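Local coordinates for protein GH3 beta-N-acetylglucosaminidase (Paenibacillaceae, PDB 6K5J) that hydrolyses beta-glycosidic linkages to release N-acetylglucosamine, acting as a beta-N-acetylglucosaminidase of glycoside hydrolase family 3, at residues 500-503 and 509-512; 86-91 and 407-412; 98-103 and 366-371; 20-25 and 132-137. All blocks are in the same frame, centred on the assembly; numbering follows the deposited sequence.

Contact 1 of 4, residues 500-503 and 509-512; sequences FAAY and AMRA
M510 reaches A502 by folding back on itself: CG stands anti to the carbonyl carbon (chi1 -65°), and further bends at chi2 and chi3 (-58° and 95°) bring the terminal methyl round although the CA-CB bond points away from A502. This is a strand-loop-helix connection of an alpha/beta sheet domain, in which strand 499-501 ends, the chain turns, and helix 507-517 packs against the residue just past the strand. A502, the first residue past the strand, offers its methyl to the helix. Its CB meets M510 CE at 3.8 Å, a methyl-to-methyl contact, and lies 4.4 Å from A509 CB, a second methyl offered by the first of the two helix residues. The backbones come within 6.1 Å between A502 CA and A509 CA, a spacing helped by the small side chains of both alanines. Apolar packing alone joins the two segments here, and all three residues are buried.

What holds the pieces in place lies around them. A backbone hydrogen bond ties A502 to S483 of the neighbouring parallel strand 478-483, while A509 N is bonded to T506 OG1, just ahead of the helix. The M510 side chain also packs on L413 and W416 of helix 413-419, which places this contact between that helix and the end of the strand. Just beyond A502 the backbone phi is positive at Y503, and A501 CB sits 3.6 Å above one face of the Y503 ring, offset toward its rim.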
loop_
_atom_site.group_PDB
_atom_site.type_symbol
_atom_site.label_atom_id
_atom_site.label_comp_id
_atom_site.label_asym_id
_atom_site.label_seq_id
_atom_site.Cartn_x
_atom_site.Cartn_y
_atom_site.Cartn_z
ATOM N N PHE A 500 -2.220 -22.131 6.880
ATOM C CA PHE A 500 -1.755 -21.616 5.598
ATOM C C PHE A 500 -1.656 -20.098 5.664
ATOM O O PHE A 500 -2.371 -19.449 6.430
ATOM C CB PHE A 500 -2.717 -21.985 4.461
ATOM C CG PHE A 500 -2.788 -23.454 4.158
ATOM C CD1 PHE A 500 -3.686 -24.273 4.838
ATOM C CD2 PHE A 500 -1.972 -24.016 3.173
ATOM C CE1 PHE A 500 -3.766 -25.622 4.560
ATOM C CE2 PHE A 500 -2.042 -25.369 2.894
ATOM C CZ PHE A 500 -2.944 -26.177 3.588
ATOM N N ALA A 501 -0.803 -19.525 4.809
ATOM C CA ALA A 501 -0.774 -18.082 4.604
ATOM C C ALA A 501 -1.108 -17.770 3.153
ATOM O O ALA A 501 -0.496 -18.329 2.234
ATOM C CB ALA A 501 0.589 -17.476 4.979
ATOM N N ALA A 502 -2.062 -16.861 2.951
ATOM C CA ALA A 502 -2.349 -16.317 1.631
ATOM C C ALA A 502 -1.953 -14.856 1.475
ATOM O O ALA A 502 -1.938 -14.358 0.340
ATOM C CB ALA A 502 -3.845 -16.465 1.295
ATOM N N TYR A 503 -1.660 -14.153 2.570
ATOM C CA TYR A 503 -1.128 -12.787 2.602
ATOM C C TYR A 503 -2.113 -11.728 2.114
ATOM O O TYR A 503 -1.750 -10.539 2.054
ATOM C CB TYR A 503 0.186 -12.671 1.804
ATOM C CG TYR A 503 1.159 -13.781 2.137
ATOM C CD1 TYR A 503 1.944 -13.718 3.281
ATOM C CD2 TYR A 503 1.262 -14.918 1.330
ATOM C CE1 TYR A 503 2.826 -14.736 3.607
ATOM C CE2 TYR A 503 2.136 -15.946 1.654
ATOM C CZ TYR A 503 2.921 -15.841 2.789
ATOM O OH TYR A 503 3.798 -16.856 3.119
ATOM N N ALA A 509 -5.911 -14.836 -4.786
ATOM C CA ALA A 509 -5.358 -15.542 -3.633
ATOM C C ALA A 509 -6.356 -16.557 -3.094
ATOM O O ALA A 509 -5.974 -17.655 -2.682
ATOM C CB ALA A 509 -4.965 -14.552 -2.529
ATOM N N MET A 510 -7.643 -16.218 -3.114
ATOM C CA MET A 510 -8.636 -17.160 -2.621
ATOM C C MET A 510 -8.861 -18.297 -3.609
ATOM O O MET A 510 -9.133 -19.432 -3.191
ATOM C CB MET A 510 -9.936 -16.419 -2.303
ATOM C CG MET A 510 -9.795 -15.408 -1.138
ATOM S SD MET A 510 -9.237 -16.152 0.429
ATOM C CE MET A 510 -7.444 -15.887 0.404
ATOM N N ARG A 511 -8.733 -18.024 -4.908
ATOM C CA ARG A 511 -8.783 -19.098 -5.899
ATOM C C ARG A 511 -7.647 -20.083 -5.678
ATOM O O ARG A 511 -7.867 -21.296 -5.628
ATOM C CB ARG A 511 -8.729 -18.527 -7.316
ATOM C CG ARG A 511 -8.627 -19.601 -8.428
ATOM C CD ARG A 511 -8.412 -18.961 -9.816
ATOM N NE ARG A 511 -8.184 -19.977 -10.846
ATOM C CZ ARG A 511 -7.006 -20.527 -11.121
ATOM N NH1 ARG A 511 -5.919 -20.158 -10.450
ATOM N NH2 ARG A 511 -6.913 -21.452 -12.079
ATOM N N ALA A 512 -6.422 -19.567 -5.520
ATOM C CA ALA A 512 -5.264 -20.426 -5.305
ATOM C C ALA A 512 -5.394 -21.195 -3.999
ATOM O O ALA A 512 -5.060 -22.383 -3.930
ATOM C CB ALA A 512 -3.987 -19.584 -5.309
#

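Contact 2 of 4, residues 86-91 and 407-412; sequences GGMVTR and LPRKET
R409 reaches across to G87, whose carbonyl belongs to a type II' turn running from G86 to V89, and meets it edge-on through a rather long, bent hydrogen bond. NH2 of R409 lies 3.3 Å from G87 O, with 145° at the hydrogen; the oxygen is nearly in the guanidinium plane, but NH2 stands 41° out of the carbonyl plane. M88 SD borders the same edge, 3.8 Å from R409 NH2. The close-fitting part is completed by L407, whose CG sits 4.1 Å above the centre of the R409 guanidinium, and by N505 OD1, which takes a hydrogen bond from NE.

Fit is looser beside T90. L407 CD2 comes only to 4.0 Å from T90 OG1, and a water does the joining: it accepts from R409 NH1 at 2.9 Å and donates to G87 O and to T90 OG1, itself also bonded to E93 OE1. A leucine in place of R409 would probably leave G87 O without its direct donor and the water without its anchor on this loop.

Two domains meet here: 86-91 follows strand 79-81 of the family 3 N-terminal TIM-barrel domain, its R91 touching the N-acetylglucosamine, and 407-412 follows strand 390-396 of the mixed sheet. The named acceptors of R409 (a carbonyl, an amide oxygen and a water) are neutral, which implies that directional hydrogen bonding, more than charge pairing, joins the loops.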
loop_
_atom_site.group_PDB
_atom_site.type_symbol
_atom_site.label_atom_id
_atom_site.label_comp_id
_atom_site.label_asym_id
_atom_site.label_seq_id
_atom_site.Cartn_x
_atom_site.Cartn_y
_atom_site.Cartn_z
ATOM N N GLY A 86 -1.368 -2.597 -4.527
ATOM C CA GLY A 86 -1.699 -3.971 -4.846
ATOM C C GLY A 86 -2.155 -4.735 -3.612
ATOM O O GLY A 86 -1.991 -4.298 -2.471
ATOM N N GLY A 87 -2.747 -5.905 -3.862
ATOM C CA GLY A 87 -3.208 -6.742 -2.765
ATOM C C GLY A 87 -4.124 -6.077 -1.740
ATOM O O GLY A 87 -5.283 -5.799 -2.036
ATOM N N MET A 88 -3.627 -5.806 -0.532
ATOM C CA MET A 88 -4.497 -5.282 0.519
ATOM C C MET A 88 -4.527 -3.756 0.585
ATOM O O MET A 88 -5.241 -3.204 1.428
ATOM C CB MET A 88 -4.100 -5.864 1.888
ATOM C CG MET A 88 -4.295 -7.388 1.992
ATOM S SD MET A 88 -5.983 -7.933 1.572
ATOM C CE MET A 88 -6.881 -7.340 2.982
ATOM N N VAL A 89 -3.804 -3.045 -0.277
ATOM C CA VAL A 89 -3.868 -1.582 -0.315
ATOM C C VAL A 89 -4.132 -1.199 -1.767
ATOM O O VAL A 89 -3.207 -1.065 -2.574
ATOM C CB VAL A 89 -2.605 -0.903 0.234
ATOM C CG1 VAL A 89 -2.682 0.606 0.038
ATOM C CG2 VAL A 89 -2.444 -1.188 1.715
ATOM N N THR A 90 -5.404 -1.052 -2.115
ATOM C CA THR A 90 -5.808 -0.477 -3.386
ATOM C C THR A 90 -6.917 0.530 -3.113
ATOM O O THR A 90 -7.615 0.449 -2.098
ATOM C CB THR A 90 -6.304 -1.545 -4.386
ATOM O OG1 THR A 90 -7.416 -2.241 -3.821
ATOM C CG2 THR A 90 -5.197 -2.559 -4.736
ATOM N N ARG A 91 -7.063 1.499 -4.020
ATOM C CA ARG A 91 -8.136 2.481 -3.922
ATOM C C ARG A 91 -9.231 2.271 -4.950
ATOM O O ARG A 91 -10.321 2.834 -4.794
ATOM C CB ARG A 91 -7.590 3.904 -4.089
ATOM C CG ARG A 91 -6.451 4.221 -3.177
ATOM C CD ARG A 91 -6.892 4.193 -1.737
ATOM N NE ARG A 91 -5.852 4.773 -0.909
ATOM C CZ ARG A 91 -5.592 4.408 0.336
ATOM N NH1 ARG A 91 -6.304 3.454 0.941
ATOM N NH2 ARG A 91 -4.606 5.003 0.970
ATOM N N LEU A 407 -13.571 -3.115 2.431
ATOM C CA LEU A 407 -13.301 -3.474 1.043
ATOM C C LEU A 407 -13.949 -4.826 0.800
ATOM O O LEU A 407 -13.309 -5.877 0.950
ATOM C CB LEU A 407 -11.796 -3.511 0.774
ATOM C CG LEU A 407 -11.287 -3.795 -0.637
ATOM C CD1 LEU A 407 -12.264 -3.222 -1.637
ATOM C CD2 LEU A 407 -9.894 -3.201 -0.820
ATOM N N PRO A 408 -15.230 -4.841 0.427
ATOM C CA PRO A 408 -15.935 -6.120 0.280
ATOM C C PRO A 408 -15.362 -6.932 -0.871
ATOM O O PRO A 408 -14.941 -6.387 -1.894
ATOM C CB PRO A 408 -17.385 -5.701 0.008
ATOM C CG PRO A 408 -17.260 -4.359 -0.647
ATOM C CD PRO A 408 -16.052 -3.699 -0.017
ATOM N N ARG A 409 -15.326 -8.247 -0.675
ATOM C CA ARG A 409 -14.811 -9.184 -1.664
ATOM C C ARG A 409 -15.922 -10.152 -2.039
ATOM O O ARG A 409 -16.455 -10.850 -1.170
ATOM C CB ARG A 409 -13.596 -9.945 -1.124
ATOM C CG ARG A 409 -12.474 -9.043 -0.612
ATOM C CD ARG A 409 -11.632 -8.441 -1.747
ATOM N NE ARG A 409 -10.314 -8.041 -1.255
ATOM C CZ ARG A 409 -9.452 -7.269 -1.913
ATOM N NH1 ARG A 409 -9.742 -6.782 -3.119
ATOM N NH2 ARG A 409 -8.286 -6.976 -1.353
ATOM N N LYS A 410 -16.257 -10.206 -3.329
ATOM C CA LYS A 410 -17.239 -11.182 -3.798
ATOM C C LYS A 410 -16.620 -12.563 -4.005
ATOM O O LYS A 410 -17.246 -13.585 -3.693
ATOM C CB LYS A 410 -17.881 -10.692 -5.097
ATOM C CG LYS A 410 -18.987 -11.607 -5.615
ATOM C CD LYS A 410 -19.252 -11.368 -7.090
ATOM C CE LYS A 410 -18.655 -12.474 -7.951
ATOM N NZ LYS A 410 -19.621 -13.593 -8.146
ATOM N N GLU A 411 -15.402 -12.622 -4.545
ATOM C CA GLU A 411 -14.754 -13.904 -4.841
ATOM C C GLU A 411 -14.031 -14.406 -3.590
ATOM O O GLU A 411 -12.800 -14.401 -3.482
ATOM C CB GLU A 411 -13.809 -13.762 -6.030
ATOM C CG GLU A 411 -14.499 -13.423 -7.355
ATOM C CD GLU A 411 -14.621 -11.927 -7.612
ATOM O OE1 GLU A 411 -14.317 -11.111 -6.714
ATOM O OE2 GLU A 411 -15.013 -11.567 -8.739
ATOM N N THR A 412 -14.842 -14.825 -2.621
ATOM C CA THR A 412 -14.371 -15.353 -1.351
ATOM C C THR A 412 -13.815 -16.763 -1.529
ATOM O O THR A 412 -13.952 -17.388 -2.583
ATOM C CB THR A 412 -15.519 -15.402 -0.340
ATOM O OG1 THR A 412 -16.514 -16.327 -0.811
ATOM C CG2 THR A 412 -16.148 -14.011 -0.160
HETATM O O HOH W 1 -7.512 -5.039 -3.791
#

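Contact 3 of 4, residues 98-103 and 366-371; sequences VVPGNM and ERISEK
P100 presses its ring against helix 359-372, and the contact sorts into apolar packing, one polar-apolar touch, and charged groups further off. It brings the loop and the start of helix 102-108, in the family 3 N-terminal domain, up to helix 359-372, which leads into strand 374-377 of the mixed sheet. The backbones are closest between P100 CA and S369 CA, 7.0 Å apart, and all three touching residues are buried.

The apolar part pairs P100 CG with I368 CG2 at 3.9 Å, the two side chains crossing at about a right angle. I368 has CG1 anti to the carbonyl carbon (chi1 -64°), which leaves the CG2 branch, opposite the backbone N, to meet the proline. P100 lies directly ahead of helix 102-108, whose N-cap position is G101.

The polar-apolar touch is between S369 OG and P100 CG, 3.7 Å apart, which is packing and nothing more. The hydroxyl's business is elsewhere: it is hydrogen-bonded to S508 OG of helix 507-517, a residue that P100 touches as well. On the loop side, G101 N is hydrogen-bonded to E504 OE1, next to the proline in the chain. Of the charged groups, E370 forms a salt bridge with R511 and K371 another with D110.

The touching surface is thus mostly hydrocarbon, the P100 ring against I368 CG2, and the S369 OG has a hydrogen-bond partner in S508 OG. The chemistry implies that packing, rather than polar bonding, joins these two segments.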
loop_
_atom_site.group_PDB
_atom_site.type_symbol
_atom_site.label_atom_id
_atom_site.label_comp_id
_atom_site.label_asym_id
_atom_site.label_seq_id
_atom_site.Cartn_x
_atom_site.Cartn_y
_atom_site.Cartn_z
ATOM N N VAL A 98 -7.388 -6.774 -9.999
ATOM C CA VAL A 98 -6.928 -6.832 -8.616
ATOM C C VAL A 98 -5.630 -7.636 -8.627
ATOM O O VAL A 98 -5.627 -8.831 -8.922
ATOM C CB VAL A 98 -7.983 -7.446 -7.687
ATOM C CG1 VAL A 98 -7.464 -7.499 -6.248
ATOM C CG2 VAL A 98 -9.252 -6.621 -7.742
ATOM N N VAL A 99 -4.521 -6.964 -8.348
ATOM C CA VAL A 99 -3.188 -7.525 -8.511
ATOM C C VAL A 99 -2.715 -8.003 -7.138
ATOM O O VAL A 99 -3.016 -7.344 -6.136
ATOM C CB VAL A 99 -2.266 -6.459 -9.127
ATOM C CG1 VAL A 99 -0.827 -6.809 -8.979
ATOM C CG2 VAL A 99 -2.650 -6.233 -10.606
ATOM N N PRO A 100 -1.984 -9.117 -7.039
ATOM C CA PRO A 100 -1.436 -9.530 -5.737
ATOM C C PRO A 100 -0.537 -8.463 -5.134
ATOM O O PRO A 100 0.151 -7.725 -5.842
ATOM C CB PRO A 100 -0.633 -10.789 -6.073
ATOM C CG PRO A 100 -1.262 -11.314 -7.305
ATOM C CD PRO A 100 -1.682 -10.101 -8.089
ATOM N N GLY A 101 -0.536 -8.408 -3.801
ATOM C CA GLY A 101 0.214 -7.410 -3.073
ATOM C C GLY A 101 1.597 -7.910 -2.699
ATOM O O GLY A 101 2.001 -9.022 -3.027
ATOM N N ASN A 102 2.319 -7.062 -1.970
ATOM C CA ASN A 102 3.760 -7.245 -1.838
ATOM C C ASN A 102 4.106 -8.560 -1.152
ATOM O O ASN A 102 4.909 -9.339 -1.671
ATOM C CB ASN A 102 4.374 -6.056 -1.101
ATOM C CG ASN A 102 4.632 -4.886 -2.027
ATOM O OD1 ASN A 102 4.085 -4.825 -3.139
ATOM N ND2 ASN A 102 5.481 -3.965 -1.589
ATOM N N MET A 103 3.522 -8.836 0.015
ATOM C CA MET A 103 3.983 -10.035 0.705
ATOM C C MET A 103 3.525 -11.304 -0.010
ATOM O O MET A 103 4.227 -12.318 0.033
ATOM C CB MET A 103 3.544 -10.049 2.174
ATOM C CG MET A 103 4.309 -11.132 2.970
ATOM S SD MET A 103 4.159 -11.002 4.767
ATOM C CE MET A 103 5.178 -9.541 5.053
ATOM N N GLU A 366 -3.678 -14.853 -11.498
ATOM C CA GLU A 366 -4.039 -16.141 -10.908
ATOM C C GLU A 366 -2.826 -17.061 -10.808
ATOM O O GLU A 366 -2.611 -17.724 -9.785
ATOM C CB GLU A 366 -5.154 -16.796 -11.729
ATOM C CG GLU A 366 -6.524 -16.172 -11.445
ATOM C CD GLU A 366 -7.625 -16.696 -12.339
ATOM O OE1 GLU A 366 -7.327 -17.470 -13.282
ATOM O OE2 GLU A 366 -8.796 -16.322 -12.091
ATOM N N ARG A 367 -1.999 -17.086 -11.848
ATOM C CA ARG A 367 -0.819 -17.939 -11.806
ATOM C C ARG A 367 0.195 -17.447 -10.780
ATOM O O ARG A 367 0.903 -18.261 -10.177
ATOM C CB ARG A 367 -0.217 -18.041 -13.203
ATOM C CG ARG A 367 -1.130 -18.828 -14.139
ATOM C CD ARG A 367 -0.517 -19.049 -15.528
ATOM N NE ARG A 367 -1.593 -19.345 -16.459
ATOM C CZ ARG A 367 -2.041 -18.497 -17.374
ATOM N NH1 ARG A 367 -1.478 -17.303 -17.504
ATOM N NH2 ARG A 367 -3.049 -18.847 -18.156
ATOM N N ILE A 368 0.259 -16.134 -10.543
ATOM C CA ILE A 368 1.111 -15.602 -9.479
ATOM C C ILE A 368 0.662 -16.127 -8.118
ATOM O O ILE A 368 1.472 -16.615 -7.322
ATOM C CB ILE A 368 1.108 -14.061 -9.507
ATOM C CG1 ILE A 368 1.730 -13.534 -10.807
ATOM C CG2 ILE A 368 1.829 -13.495 -8.302
ATOM C CD1 ILE A 368 1.749 -12.032 -10.869
ATOM N N SER A 369 -0.638 -16.030 -7.827
ATOM C CA SER A 369 -1.122 -16.434 -6.512
ATOM C C SER A 369 -0.964 -17.930 -6.284
ATOM O O SER A 369 -0.780 -18.358 -5.140
ATOM C CB SER A 369 -2.590 -16.030 -6.339
ATOM O OG SER A 369 -2.770 -14.645 -6.568
ATOM N N GLU A 370 -1.049 -18.744 -7.346
ATOM C CA GLU A 370 -0.796 -20.179 -7.193
ATOM C C GLU A 370 0.597 -20.448 -6.633
ATOM O O GLU A 370 0.800 -21.443 -5.928
ATOM C CB GLU A 370 -0.968 -20.908 -8.532
ATOM C CG GLU A 370 -2.409 -20.906 -9.070
ATOM C CD GLU A 370 -2.566 -21.687 -10.374
ATOM O OE1 GLU A 370 -1.631 -22.417 -10.761
ATOM O OE2 GLU A 370 -3.630 -21.564 -11.012
ATOM N N LYS A 371 1.571 -19.587 -6.945
ATOM C CA LYS A 371 2.930 -19.758 -6.443
ATOM C C LYS A 371 3.124 -19.198 -5.038
ATOM O O LYS A 371 4.172 -19.445 -4.432
ATOM C CB LYS A 371 3.939 -19.082 -7.392
ATOM C CG LYS A 371 4.152 -19.802 -8.719
ATOM C CD LYS A 371 5.156 -19.055 -9.623
ATOM C CE LYS A 371 6.612 -19.423 -9.309
ATOM N NZ LYS A 371 7.611 -18.529 -10.002
#

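Contact 4 of 4, residues 20-25 and 132-137; sequences LVMAGF and MNFAPS
M22 lays its sulfur against the corner of the F134 ring, SD standing 3.5 Å from CZ and 4.0 Å from CE2. From the ring centroid SD is 4.8 Å away and 70° off the normal, an oblique Met-aromatic approach. The two side chains run past each other in opposite directions, M22 coming out of strand 21-23 and F134 out of the loop after strand 132-133. M22 is extended to its sulfur, with CG anti to the backbone N (chi1 175°), and only then bends, at chi3, which carries CE over to M132. There CE lies 4.1 Å from M132 SD, the side chains crossing at an angle.

The backbones stay well apart, 11.5 Å between M22 CA and M132 CA, so long side chains do all the bridging. S81 of strand 79-81 touches all three residues, and T180 of strand 178-184 flanks M132 and F134. F134 also touches the N-acetylglucosamine in the model, and F134 O accepts from K182 NZ. Side chains from separate strands, and from the loop following one of them, meeting in the interior are typical of a TIM barrel, the fold of the family 3 N-terminal domain.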
loop_
_atom_site.group_PDB
_atom_site.type_symbol
_atom_site.label_atom_id
_atom_site.label_comp_id
_atom_site.label_asym_id
_atom_site.label_seq_id
_atom_site.Cartn_x
_atom_site.Cartn_y
_atom_site.Cartn_z
ATOM N N LEU A 20 5.148 22.731 -5.073
ATOM C CA LEU A 20 5.635 21.917 -3.965
ATOM C C LEU A 20 4.531 21.208 -3.190
ATOM O O LEU A 20 4.837 20.532 -2.202
ATOM C CB LEU A 20 6.436 22.787 -3.002
ATOM C CG LEU A 20 7.468 23.725 -3.636
ATOM C CD1 LEU A 20 8.209 24.477 -2.554
ATOM C CD2 LEU A 20 8.430 22.931 -4.495
ATOM N N VAL A 21 3.272 21.323 -3.595
ATOM C CA VAL A 21 2.168 20.763 -2.816
ATOM C C VAL A 21 1.367 19.797 -3.679
ATOM O O VAL A 21 1.053 20.096 -4.835
ATOM C CB VAL A 21 1.268 21.873 -2.249
ATOM C CG1 VAL A 21 0.052 21.269 -1.540
ATOM C CG2 VAL A 21 2.087 22.765 -1.310
ATOM N N MET A 22 1.048 18.635 -3.117
ATOM C CA MET A 22 0.099 17.701 -3.708
ATOM C C MET A 22 -1.093 17.587 -2.772
ATOM O O MET A 22 -0.920 17.349 -1.568
ATOM C CB MET A 22 0.729 16.322 -3.935
ATOM C CG MET A 22 -0.271 15.283 -4.453
ATOM S SD MET A 22 0.559 13.748 -4.906
ATOM C CE MET A 22 1.054 14.083 -6.609
ATOM N N ALA A 23 -2.297 17.759 -3.319
ATOM C CA ALA A 23 -3.503 17.846 -2.504
ATOM C C ALA A 23 -4.540 16.849 -2.986
ATOM O O ALA A 23 -4.591 16.499 -4.167
ATOM C CB ALA A 23 -4.116 19.256 -2.533
ATOM N N GLY A 24 -5.384 16.403 -2.055
ATOM C CA GLY A 24 -6.564 15.646 -2.406
ATOM C C GLY A 24 -7.804 16.519 -2.363
ATOM O O GLY A 24 -7.766 17.681 -1.970
ATOM N N PHE A 25 -8.918 15.928 -2.790
ATOM C CA PHE A 25 -10.183 16.637 -2.846
ATOM C C PHE A 25 -11.287 15.593 -2.883
ATOM O O PHE A 25 -11.043 14.402 -3.112
ATOM C CB PHE A 25 -10.270 17.560 -4.072
ATOM C CG PHE A 25 -10.443 16.810 -5.361
ATOM C CD1 PHE A 25 -9.349 16.235 -5.987
ATOM C CD2 PHE A 25 -11.710 16.630 -5.916
ATOM C CE1 PHE A 25 -9.507 15.514 -7.158
ATOM C CE2 PHE A 25 -11.877 15.903 -7.091
ATOM C CZ PHE A 25 -10.783 15.351 -7.712
ATOM N N MET A 132 1.375 8.801 -11.522
ATOM C CA MET A 132 2.245 8.614 -10.373
ATOM C C MET A 132 1.568 7.623 -9.436
ATOM O O MET A 132 0.338 7.571 -9.350
ATOM C CB MET A 132 2.522 9.947 -9.657
ATOM C CG MET A 132 3.595 9.886 -8.562
ATOM S SD MET A 132 3.944 11.555 -7.932
ATOM C CE MET A 132 5.541 11.298 -7.150
ATOM N N ASN A 133 2.378 6.816 -8.755
ATOM C CA ASN A 133 1.854 5.845 -7.797
ATOM C C ASN A 133 2.711 5.931 -6.550
ATOM O O ASN A 133 3.941 5.984 -6.645
ATOM C CB ASN A 133 1.871 4.411 -8.375
ATOM C CG ASN A 133 1.023 3.417 -7.568
ATOM O OD1 ASN A 133 0.261 3.801 -6.685
ATOM N ND2 ASN A 133 1.142 2.130 -7.905
ATOM N N PHE A 134 2.074 5.961 -5.386
ATOM C CA PHE A 134 2.838 5.911 -4.144
ATOM C C PHE A 134 3.106 4.447 -3.801
ATOM O O PHE A 134 2.530 3.855 -2.886
ATOM C CB PHE A 134 2.121 6.675 -3.042
ATOM C CG PHE A 134 2.154 8.163 -3.242
ATOM C CD1 PHE A 134 3.228 8.751 -3.902
ATOM C CD2 PHE A 134 1.135 8.969 -2.787
ATOM C CE1 PHE A 134 3.291 10.124 -4.091
ATOM C CE2 PHE A 134 1.185 10.352 -2.979
ATOM C CZ PHE A 134 2.271 10.920 -3.635
ATOM N N ALA A 135 4.016 3.878 -4.581
ATOM C CA ALA A 135 4.379 2.471 -4.533
ATOM C C ALA A 135 5.649 2.294 -5.357
ATOM O O ALA A 135 5.910 3.096 -6.258
ATOM C CB ALA A 135 3.247 1.583 -5.080
ATOM N N PRO A 136 6.447 1.245 -5.079
ATOM C CA PRO A 136 6.218 0.207 -4.073
ATOM C C PRO A 136 6.760 0.574 -2.693
ATOM O O PRO A 136 7.721 1.337 -2.584
ATOM C CB PRO A 136 6.990 -0.992 -4.633
ATOM C CG PRO A 136 8.195 -0.347 -5.283
ATOM C CD PRO A 136 7.685 0.992 -5.845
ATOM N N SER A 137 6.151 0.018 -1.649
ATOM C CA SER A 137 6.838 -0.035 -0.367
ATOM C C SER A 137 8.112 -0.863 -0.494
ATOM O O SER A 137 8.077 -2.004 -0.967
ATOM C CB SER A 137 5.939 -0.654 0.700
ATOM O OG SER A 137 6.693 -0.985 1.863
#

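How the contacts relate
Contact 4 opens first along the chain, at 20-25, and lies about 21 to 29 Å between centres from the others; it crosses contacts 2 and 3 in chain order, and N102 ND2 packs 3.3 Å from S137 O where contacts 3 and 4 touch. Contact 3 is nested within the loop closed by contact 2, and contact 1 follows both. Contacts 1, 2 and 3 cluster with centres 9 to 13 Å apart and touch: G87 N and V99 O approach at 2.7 Å, a probable hydrogen bond. Helix 507-517 of contact 1 packs beside helix 359-372 of contact 3. Contacts 2 and 3 join the barrel domain to the chain beyond it; contact 1 lies within the sheet domain beside them.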